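Local coordinates for Lin1840 protein (Listeria innocua serovar 6a, PDB 4ZOC) that probably hydrolyses terminal, non-reducing beta-D-glucosyl residues, releasing beta-D-glucose, and takes part in the metabolism of beta-1,2-glucan, at residues S26-K31 and A37-P42. The protein carries 2 engineered substitutions. Sequence-based numbering, arbitrary orientation.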
ATOM      1  N   SER A  26      19.718  -9.835  28.374  1.00 10.27           N
ATOM      2  CA  SER A  26      20.692  -8.754  28.332  1.00 11.75           C
ATOM      3  C   SER A  26      21.821  -9.075  29.327  1.00 12.23           C
ATOM      4  O   SER A  26      21.569  -9.808  30.307  1.00 13.18           O
ATOM      5  CB  SER A  26      20.022  -7.474  28.749  1.00 13.48           C
ATOM      6  OG  SER A  26      19.144  -7.031  27.721  1.00 13.05           O
ATOM      7  N   PRO A  27      23.031  -8.531  29.121  1.00 11.15           N
ATOM      8  CA  PRO A  27      24.162  -9.022  29.927  1.00 11.27           C
ATOM      9  C   PRO A  27      24.056  -8.743  31.439  1.00 13.80           C
ATOM     10  O   PRO A  27      24.598  -9.506  32.297  1.00 14.51           O
ATOM     11  CB  PRO A  27      25.355  -8.283  29.358  1.00 11.57           C
ATOM     12  CG  PRO A  27      24.767  -7.053  28.650  1.00 12.10           C
ATOM     13  CD  PRO A  27      23.483  -7.618  28.066  1.00 13.05           C
ATOM     14  N   PHE A  28      23.421  -7.633  31.766  1.00 13.28           N
ATOM     15  CA  PHE A  28      23.390  -7.190  33.185  1.00 15.57           C
ATOM     16  C   PHE A  28      22.379  -7.966  34.025  1.00 17.58           C
ATOM     17  O   PHE A  28      22.245  -7.726  35.230  1.00 22.20           O
ATOM     18  CB  PHE A  28      23.125  -5.667  33.285  1.00 18.69           C
ATOM     19  CG  PHE A  28      21.997  -5.188  32.462  1.00 17.26           C
ATOM     20  CD1 PHE A  28      20.724  -5.260  32.958  1.00 18.86           C
ATOM     21  CD2 PHE A  28      22.215  -4.611  31.203  1.00 20.86           C
ATOM     22  CE1 PHE A  28      19.658  -4.804  32.185  1.00 23.80           C
ATOM     23  CE2 PHE A  28      21.134  -4.176  30.427  1.00 22.67           C
ATOM     24  CZ  PHE A  28      19.885  -4.273  30.935  1.00 20.50           C
ATOM     25  N   LEU A  29      21.689  -8.913  33.400  1.00 14.97           N
ATOM     26  CA  LEU A  29      20.889  -9.929  34.121  1.00 17.32           C
ATOM     27  C   LEU A  29      21.724 -11.134  34.597  1.00 16.33           C
ATOM     28  O   LEU A  29      21.225 -11.998  35.280  1.00 18.49           O
ATOM     29  CB  LEU A  29      19.681 -10.397  33.317  1.00 15.64           C
ATOM     30  CG  LEU A  29      18.798  -9.222  32.927  1.00 15.81           C
ATOM     31  CD1 LEU A  29      17.774  -9.529  31.875  1.00 19.52           C
ATOM     32  CD2 LEU A  29      18.102  -8.669  34.163  1.00 16.06           C
ATOM     33  N   PHE A  30      23.002 -11.143  34.303  1.00 14.45           N
ATOM     34  CA  PHE A  30      23.841 -12.236  34.681  1.00 14.71           C
ATOM     35  C   PHE A  30      24.803 -11.764  35.759  1.00 16.57           C
ATOM     36  O   PHE A  30      25.335 -10.673  35.707  1.00 16.30           O
ATOM     37  CB  PHE A  30      24.641 -12.773  33.483  1.00 12.69           C
ATOM     38  CG  PHE A  30      23.824 -13.423  32.431  1.00 11.91           C
ATOM     39  CD1 PHE A  30      23.282 -12.677  31.428  1.00 14.34           C
ATOM     40  CD2 PHE A  30      23.629 -14.790  32.411  1.00 12.90           C
ATOM     41  CE1 PHE A  30      22.539 -13.306  30.404  1.00 11.42           C
ATOM     42  CE2 PHE A  30      22.878 -15.409  31.411  1.00 14.00           C
ATOM     43  CZ  PHE A  30      22.351 -14.655  30.398  1.00 12.26           C
ATOM     44  N   LYS A  31      25.110 -12.642  36.688  1.00 17.17           N
ATOM     45  CA  LYS A  31      26.231 -12.431  37.538  1.00 16.88           C
ATOM     46  C   LYS A  31      27.534 -12.264  36.707  1.00 17.77           C
ATOM     47  O   LYS A  31      27.763 -12.928  35.644  1.00 20.11           O
ATOM     48  CB  LYS A  31      26.360 -13.647  38.463  1.00 16.87           C
ATOM     49  CG  LYS A  31      27.554 -13.612  39.401  1.00 22.39           C
ATOM     50  CD  LYS A  31      27.490 -14.880  40.259  1.00 29.75           C
ATOM     51  CE  LYS A  31      28.762 -15.081  41.062  1.00 34.72           C
ATOM     52  NZ  LYS A  31      28.859 -13.988  42.049  1.00 41.21           N
ATOM     53  N   ALA A  37      25.155  -2.779  36.343  1.00 20.97           N
ATOM     54  CA  ALA A  37      24.777  -3.526  37.551  1.00 24.23           C
ATOM     55  C   ALA A  37      23.578  -2.899  38.311  1.00 26.28           C
ATOM     56  O   ALA A  37      22.853  -3.603  38.975  1.00 23.92           O
ATOM     57  CB  ALA A  37      25.962  -3.689  38.496  1.00 25.71           C
ATOM     58  N   GLU A  38      23.366  -1.591  38.165  1.00 27.31           N
ATOM     59  CA  GLU A  38      22.184  -0.895  38.732  1.00 30.13           C
ATOM     60  C   GLU A  38      20.849  -1.299  38.084  1.00 35.50           C
ATOM     61  O   GLU A  38      19.792  -1.212  38.724  1.00 36.41           O
ATOM     62  CB  GLU A  38      22.359   0.637  38.672  1.00 28.31           C
ATOM     63  CG  GLU A  38      22.194   1.330  37.319  1.00 34.74           C
ATOM     64  CD  GLU A  38      23.416   1.235  36.402  1.00 35.81           C
ATOM     65  OE1 GLU A  38      24.483   0.675  36.800  1.00 31.69           O
ATOM     66  OE2 GLU A  38      23.310   1.729  35.249  1.00 43.66           O
ATOM     67  N   LEU A  39      20.888  -1.735  36.826  1.00 31.12           N
ATOM     68  CA  LEU A  39      19.668  -2.198  36.173  1.00 28.70           C
ATOM     69  C   LEU A  39      19.256  -3.609  36.589  1.00 25.23           C
ATOM     70  O   LEU A  39      18.094  -3.990  36.444  1.00 28.71           O
ATOM     71  CB  LEU A  39      19.801  -2.099  34.663  1.00 24.20           C
ATOM     72  CG  LEU A  39      20.180  -0.733  34.045  1.00 26.16           C
ATOM     73  CD1 LEU A  39      20.220  -0.838  32.506  1.00 28.11           C
ATOM     74  CD2 LEU A  39      19.255   0.386  34.509  1.00 22.84           C
ATOM     75  N   THR A  40      20.193  -4.379  37.113  1.00 24.40           N
ATOM     76  CA  THR A  40      19.972  -5.816  37.405  1.00 26.18           C
ATOM     77  C   THR A  40      18.861  -6.252  38.353  1.00 27.37           C
ATOM     78  O   THR A  40      18.032  -7.074  37.978  1.00 25.59           O
ATOM     79  CB  THR A  40      21.277  -6.408  37.923  1.00 23.23           C
ATOM     80  OG1 THR A  40      22.351  -6.044  37.025  1.00 19.26           O
ATOM     81  CG2 THR A  40      21.174  -7.910  38.074  1.00 25.61           C
ATOM     82  N   GLY A  41      18.852  -5.760  39.601  1.00 34.12           N
ATOM     83  CA  GLY A  41      17.769  -6.129  40.570  1.00 30.83           C
ATOM     84  C   GLY A  41      16.332  -5.803  40.156  1.00 23.35           C
ATOM     85  O   GLY A  41      15.459  -6.658  40.146  1.00 33.38           O
ATOM     86  N   PRO A  42      16.086  -4.553  39.773  1.00 31.48           N
ATOM     87  CA  PRO A  42      14.747  -4.227  39.322  1.00 32.28           C
ATOM     88  C   PRO A  42      14.258  -5.075  38.121  1.00 33.34           C
ATOM     89  O   PRO A  42      13.121  -5.513  38.100  1.00 26.91           O
ATOM     90  CB  PRO A  42      14.858  -2.746  38.976  1.00 32.33           C
ATOM     91  CG  PRO A  42      15.940  -2.259  39.913  1.00 34.90           C
ATOM     92  CD  PRO A  42      16.951  -3.356  39.845  1.00 33.04           C
TER
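Phe-28 carries most of this contact, its ring meeting Leu-39 and its carbonyl meeting Thr-40 near the start of helix 37-47. The 27-29 segment is a 3-10 turn, closed by Leu-29 N to Ser-26 O and Phe-30 N to Pro-27 O bonds; it follows strand 23-25 of the parallel barrel.

The phenyl ring of Phe-28 lies between Ser-26 and Leu-39: Ser-26 CB sits 3.8 Å from the ring plane over one face, and Leu-39 CD1 covers the opposite face, displaced toward the rim. The latter is a CH-pi contact, with CD1 4.0 Å from the Phe-28 ring centroid and 20° off the normal. Leu-39 CB adds an apolar contact, 3.7 Å from Phe-28 CE1. A chi1 of 48° tucks Phe-28 CG between its own N and carbonyl carbon, folding the ring back over Ser-26.

The carbonyl of Phe-28 accepts a very short hydrogen bond from the Thr-40 hydroxyl, OG1 to O 2.5 Å. Thr-40 holds OG1 beside its backbone N (chi1 -50°).

Leu-29 brings CD2 to 4.1 Å from Thr-40 O, and its side chain also packs on Leu-43, Leu-44 and Met-47 farther along the same helix. Phe-30 turns away to Val-60 and Ile-72.

The Phe-28 side chain lies about 8 Å from a bound beta-D-glucopyranose. This is a beta-alpha loop folded against its following helix near the sugar pocket of the TIM-barrel domain of a family 3 glycoside hydrolase.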